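Superoxide dismutase [Mn/Fe] (Aeropyrum pernix, PDB 3AK2) catalyses the dismutation of superoxide to oxygen and hydrogen peroxide, working with either manganese or iron at its active site and binding manganese here. Local coordinates at residues 107-118 against 133-144. Residues are numbered along the deposited sequence; the frame is centred on the assembly and turned at random.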
# COMPACT_ATOMS: atom_id res chain seq x y z
N GLN A 107 12.48 -19.72 20.44
CA GLN A 107 11.66 -18.55 20.14
C GLN A 107 10.18 -18.85 19.99
O GLN A 107 9.34 -18.07 20.46
CB GLN A 107 12.16 -17.87 18.89
CG GLN A 107 13.59 -17.41 18.99
CD GLN A 107 14.00 -16.64 17.78
OE1 GLN A 107 14.95 -17.01 17.09
NE2 GLN A 107 13.26 -15.58 17.48
N PHE A 108 9.87 -19.95 19.31
CA PHE A 108 8.48 -20.27 19.00
C PHE A 108 7.92 -21.37 19.89
O PHE A 108 6.73 -21.68 19.81
CB PHE A 108 8.31 -20.61 17.51
CG PHE A 108 8.81 -19.53 16.59
CD1 PHE A 108 8.10 -18.34 16.44
CD2 PHE A 108 9.99 -19.69 15.88
CE1 PHE A 108 8.55 -17.33 15.59
CE2 PHE A 108 10.46 -18.69 15.03
CZ PHE A 108 9.74 -17.51 14.89
N GLY A 109 8.77 -21.95 20.73
CA GLY A 109 8.37 -23.03 21.62
C GLY A 109 8.25 -24.37 20.90
O GLY A 109 7.45 -25.22 21.28
N GLY A 110 9.06 -24.55 19.86
CA GLY A 110 9.12 -25.82 19.15
C GLY A 110 8.55 -25.80 17.75
O GLY A 110 7.89 -24.83 17.35
N PHE A 111 8.79 -26.87 17.00
CA PHE A 111 8.43 -26.92 15.59
C PHE A 111 6.94 -26.82 15.30
O PHE A 111 6.53 -26.11 14.38
CB PHE A 111 9.02 -28.14 14.89
CG PHE A 111 8.72 -28.18 13.42
CD1 PHE A 111 9.36 -27.32 12.55
CD2 PHE A 111 7.75 -29.05 12.91
CE1 PHE A 111 9.07 -27.32 11.19
CE2 PHE A 111 7.45 -29.06 11.56
CZ PHE A 111 8.12 -28.20 10.69
N GLU A 112 6.11 -27.51 16.08
CA GLU A 112 4.67 -27.48 15.84
C GLU A 112 4.06 -26.10 16.06
O GLU A 112 3.21 -25.66 15.28
CB GLU A 112 3.93 -28.56 16.64
CG GLU A 112 4.28 -30.00 16.24
CD GLU A 112 4.03 -30.31 14.76
OE1 GLU A 112 3.02 -29.84 14.19
OE2 GLU A 112 4.85 -31.04 14.17
N LYS A 113 4.50 -25.41 17.11
CA LYS A 113 4.06 -24.04 17.37
C LYS A 113 4.50 -23.09 16.25
O LYS A 113 3.71 -22.27 15.78
CB LYS A 113 4.54 -23.54 18.73
CG LYS A 113 3.76 -24.11 19.92
CD LYS A 113 4.24 -23.51 21.24
CE LYS A 113 3.51 -24.11 22.44
NZ LYS A 113 2.05 -23.82 22.40
N PHE A 114 5.76 -23.23 15.81
CA PHE A 114 6.27 -22.46 14.68
C PHE A 114 5.47 -22.73 13.40
O PHE A 114 5.08 -21.80 12.70
CB PHE A 114 7.76 -22.78 14.43
CG PHE A 114 8.20 -22.52 13.01
CD1 PHE A 114 8.52 -21.23 12.59
CD2 PHE A 114 8.27 -23.56 12.09
CE1 PHE A 114 8.90 -20.98 11.28
CE2 PHE A 114 8.65 -23.32 10.77
CZ PHE A 114 8.97 -22.03 10.37
N LYS A 115 5.25 -24.01 13.10
CA LYS A 115 4.57 -24.41 11.88
C LYS A 115 3.15 -23.83 11.84
O LYS A 115 2.72 -23.32 10.81
CB LYS A 115 4.53 -25.94 11.77
CG LYS A 115 3.83 -26.44 10.53
CD LYS A 115 3.91 -27.96 10.41
CE LYS A 115 3.10 -28.45 9.23
NZ LYS A 115 3.17 -29.93 9.10
N ALA A 116 2.45 -23.90 12.97
CA ALA A 116 1.10 -23.36 13.05
C ALA A 116 1.09 -21.85 12.80
O ALA A 116 0.21 -21.35 12.11
CB ALA A 116 0.48 -23.69 14.41
N LEU A 117 2.06 -21.14 13.36
CA LEU A 117 2.12 -19.69 13.20
C LEU A 117 2.49 -19.29 11.78
O LEU A 117 1.86 -18.41 11.19
CB LEU A 117 3.08 -19.06 14.21
CG LEU A 117 3.22 -17.53 14.18
CD1 LEU A 117 1.88 -16.85 14.39
CD2 LEU A 117 4.22 -17.06 15.21
N PHE A 118 3.52 -19.94 11.24
CA PHE A 118 3.94 -19.69 9.87
C PHE A 118 2.81 -20.01 8.90
O PHE A 118 2.56 -19.23 7.97
CB PHE A 118 5.20 -20.50 9.54
CG PHE A 118 5.82 -20.14 8.21
CD1 PHE A 118 6.85 -19.20 8.14
CD2 PHE A 118 5.39 -20.75 7.04
CE1 PHE A 118 7.42 -18.88 6.91
CE2 PHE A 118 5.95 -20.43 5.82
CZ PHE A 118 6.97 -19.49 5.75
N LEU A 133 9.84 -16.32 6.90
CA LEU A 133 10.66 -16.50 8.09
C LEU A 133 11.98 -15.78 7.83
O LEU A 133 12.69 -16.10 6.86
CB LEU A 133 10.91 -17.99 8.36
CG LEU A 133 11.86 -18.32 9.52
CD1 LEU A 133 11.27 -17.91 10.85
CD2 LEU A 133 12.19 -19.81 9.53
N ALA A 134 12.31 -14.83 8.69
CA ALA A 134 13.48 -13.99 8.50
C ALA A 134 14.40 -14.02 9.71
O ALA A 134 13.97 -14.31 10.83
CB ALA A 134 13.06 -12.55 8.19
N PHE A 135 15.67 -13.73 9.45
CA PHE A 135 16.66 -13.51 10.49
C PHE A 135 16.79 -12.01 10.74
O PHE A 135 17.04 -11.23 9.82
CB PHE A 135 18.01 -14.09 10.06
CG PHE A 135 19.08 -14.00 11.11
CD1 PHE A 135 19.17 -14.97 12.11
CD2 PHE A 135 20.00 -12.96 11.10
CE1 PHE A 135 20.17 -14.90 13.07
CE2 PHE A 135 21.00 -12.89 12.07
CZ PHE A 135 21.08 -13.87 13.05
N ASP A 136 16.61 -11.61 11.99
CA ASP A 136 16.70 -10.21 12.40
C ASP A 136 18.14 -9.86 12.81
O ASP A 136 18.62 -10.36 13.83
CB ASP A 136 15.73 -9.96 13.56
CG ASP A 136 15.85 -8.57 14.15
OD1 ASP A 136 15.26 -8.35 15.23
OD2 ASP A 136 16.51 -7.70 13.55
N PRO A 137 18.82 -9.00 12.04
CA PRO A 137 20.20 -8.65 12.37
C PRO A 137 20.34 -7.89 13.70
O PRO A 137 21.42 -7.92 14.30
CB PRO A 137 20.63 -7.74 11.21
CG PRO A 137 19.36 -7.18 10.68
CD PRO A 137 18.36 -8.29 10.83
N LEU A 138 19.28 -7.24 14.16
CA LEU A 138 19.34 -6.44 15.39
C LEU A 138 19.36 -7.29 16.65
O LEU A 138 19.91 -6.88 17.67
CB LEU A 138 18.19 -5.43 15.45
CG LEU A 138 18.06 -4.40 14.32
CD1 LEU A 138 16.92 -3.46 14.63
CD2 LEU A 138 19.35 -3.61 14.09
N THR A 139 18.74 -8.47 16.59
CA THR A 139 18.61 -9.36 17.74
C THR A 139 19.23 -10.74 17.51
O THR A 139 19.32 -11.54 18.44
CB THR A 139 17.13 -9.58 18.14
OG1 THR A 139 16.42 -10.13 17.03
CG2 THR A 139 16.48 -8.27 18.58
N GLU A 140 19.64 -11.01 16.27
CA GLU A 140 20.14 -12.32 15.86
C GLU A 140 19.15 -13.45 16.20
O GLU A 140 19.52 -14.54 16.65
CB GLU A 140 21.56 -12.57 16.39
CG GLU A 140 22.56 -11.54 15.86
CD GLU A 140 24.01 -11.91 16.11
OE1 GLU A 140 24.74 -12.12 15.12
OE2 GLU A 140 24.41 -11.99 17.29
N GLU A 141 17.87 -13.15 15.95
CA GLU A 141 16.75 -14.06 16.21
C GLU A 141 15.87 -14.17 14.98
O GLU A 141 15.93 -13.33 14.08
CB GLU A 141 15.88 -13.51 17.35
CG GLU A 141 16.51 -13.49 18.71
CD GLU A 141 15.49 -13.29 19.81
OE1 GLU A 141 14.42 -12.70 19.56
OE2 GLU A 141 15.77 -13.73 20.95
N LEU A 142 15.03 -15.20 14.96
CA LEU A 142 14.03 -15.38 13.92
C LEU A 142 12.81 -14.50 14.14
O LEU A 142 12.44 -14.20 15.29
CB LEU A 142 13.59 -16.84 13.84
CG LEU A 142 14.68 -17.87 13.54
CD1 LEU A 142 14.12 -19.28 13.61
CD2 LEU A 142 15.32 -17.63 12.19
N ARG A 143 12.21 -14.07 13.04
CA ARG A 143 10.95 -13.33 13.05
C ARG A 143 10.10 -13.85 11.90
O ARG A 143 10.62 -14.19 10.84
CB ARG A 143 11.20 -11.83 12.85
CG ARG A 143 12.03 -11.12 13.93
CD ARG A 143 11.22 -10.93 15.20
NE ARG A 143 11.95 -10.20 16.24
CZ ARG A 143 12.63 -10.78 17.23
NH1 ARG A 143 13.25 -10.03 18.13
NH2 ARG A 143 12.69 -12.10 17.33
N ILE A 144 8.79 -13.91 12.11
CA ILE A 144 7.85 -14.23 11.03
C ILE A 144 7.09 -12.97 10.65
O ILE A 144 6.68 -12.20 11.52
CB ILE A 144 6.87 -15.38 11.41
CG1 ILE A 144 7.65 -16.67 11.69
CG2 ILE A 144 5.82 -15.61 10.31
CD1 ILE A 144 6.82 -17.80 12.30
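Gln107 reaches the backbone of Leu142 with both ends of its amide. Leu142 N gives a nearly straight bond to Gln107 OE1 (2.8 Å, 172°), and Gln107 NE2 returns one to Leu142 O at 2.7 Å, more bent and tilted from the amide plane. Both bonds lie on carbonyl lone pairs. Turned over, the amide would set donor against donor and acceptor against acceptor, which fixes its rotation. The extended chain beyond CG (chi2 -175°) carries it out to this edge strand. Leu142 O also accepts from Arg143 NH2, which comes from above the carbonyl plane. An alanine in place of Gln107 would probably leave Leu142 N without its acceptor and Leu142 O with Arg143 alone of these two donors.

This is the polar, partly exposed end. Glu141 stacks its carboxylate on the Gln107 amide, the planes 28° apart, while its OE1 takes both terminal nitrogens of Arg143 and the backbone N of Lys5 from the second subunit.

The buried, apolar part centres on Ile144, whose CD1 lies 3.7 Å from Phe108 CE1 and 3.8 Å from Phe114 CD1, with Leu117 also touching it. Leu142 CB sits 3.8 Å from Phe108 CE2. Farther along, Leu133 CD1 meets Phe114 CE1 at 3.9 Å, and Leu133 N lies at the edge of the Phe118 ring.

The contact thus seats the end of helix 98-108 and, beyond Gly109 and Gly110, Phe114, Leu117 and Phe118 of helix 111-123 against strands 129-136 and 141-148 of the C-terminal domain's antiparallel sheet; strand 159-165 adds Ile161 and Ile164 to the same core, and Trp192 of helix 192-205 packs on Phe114.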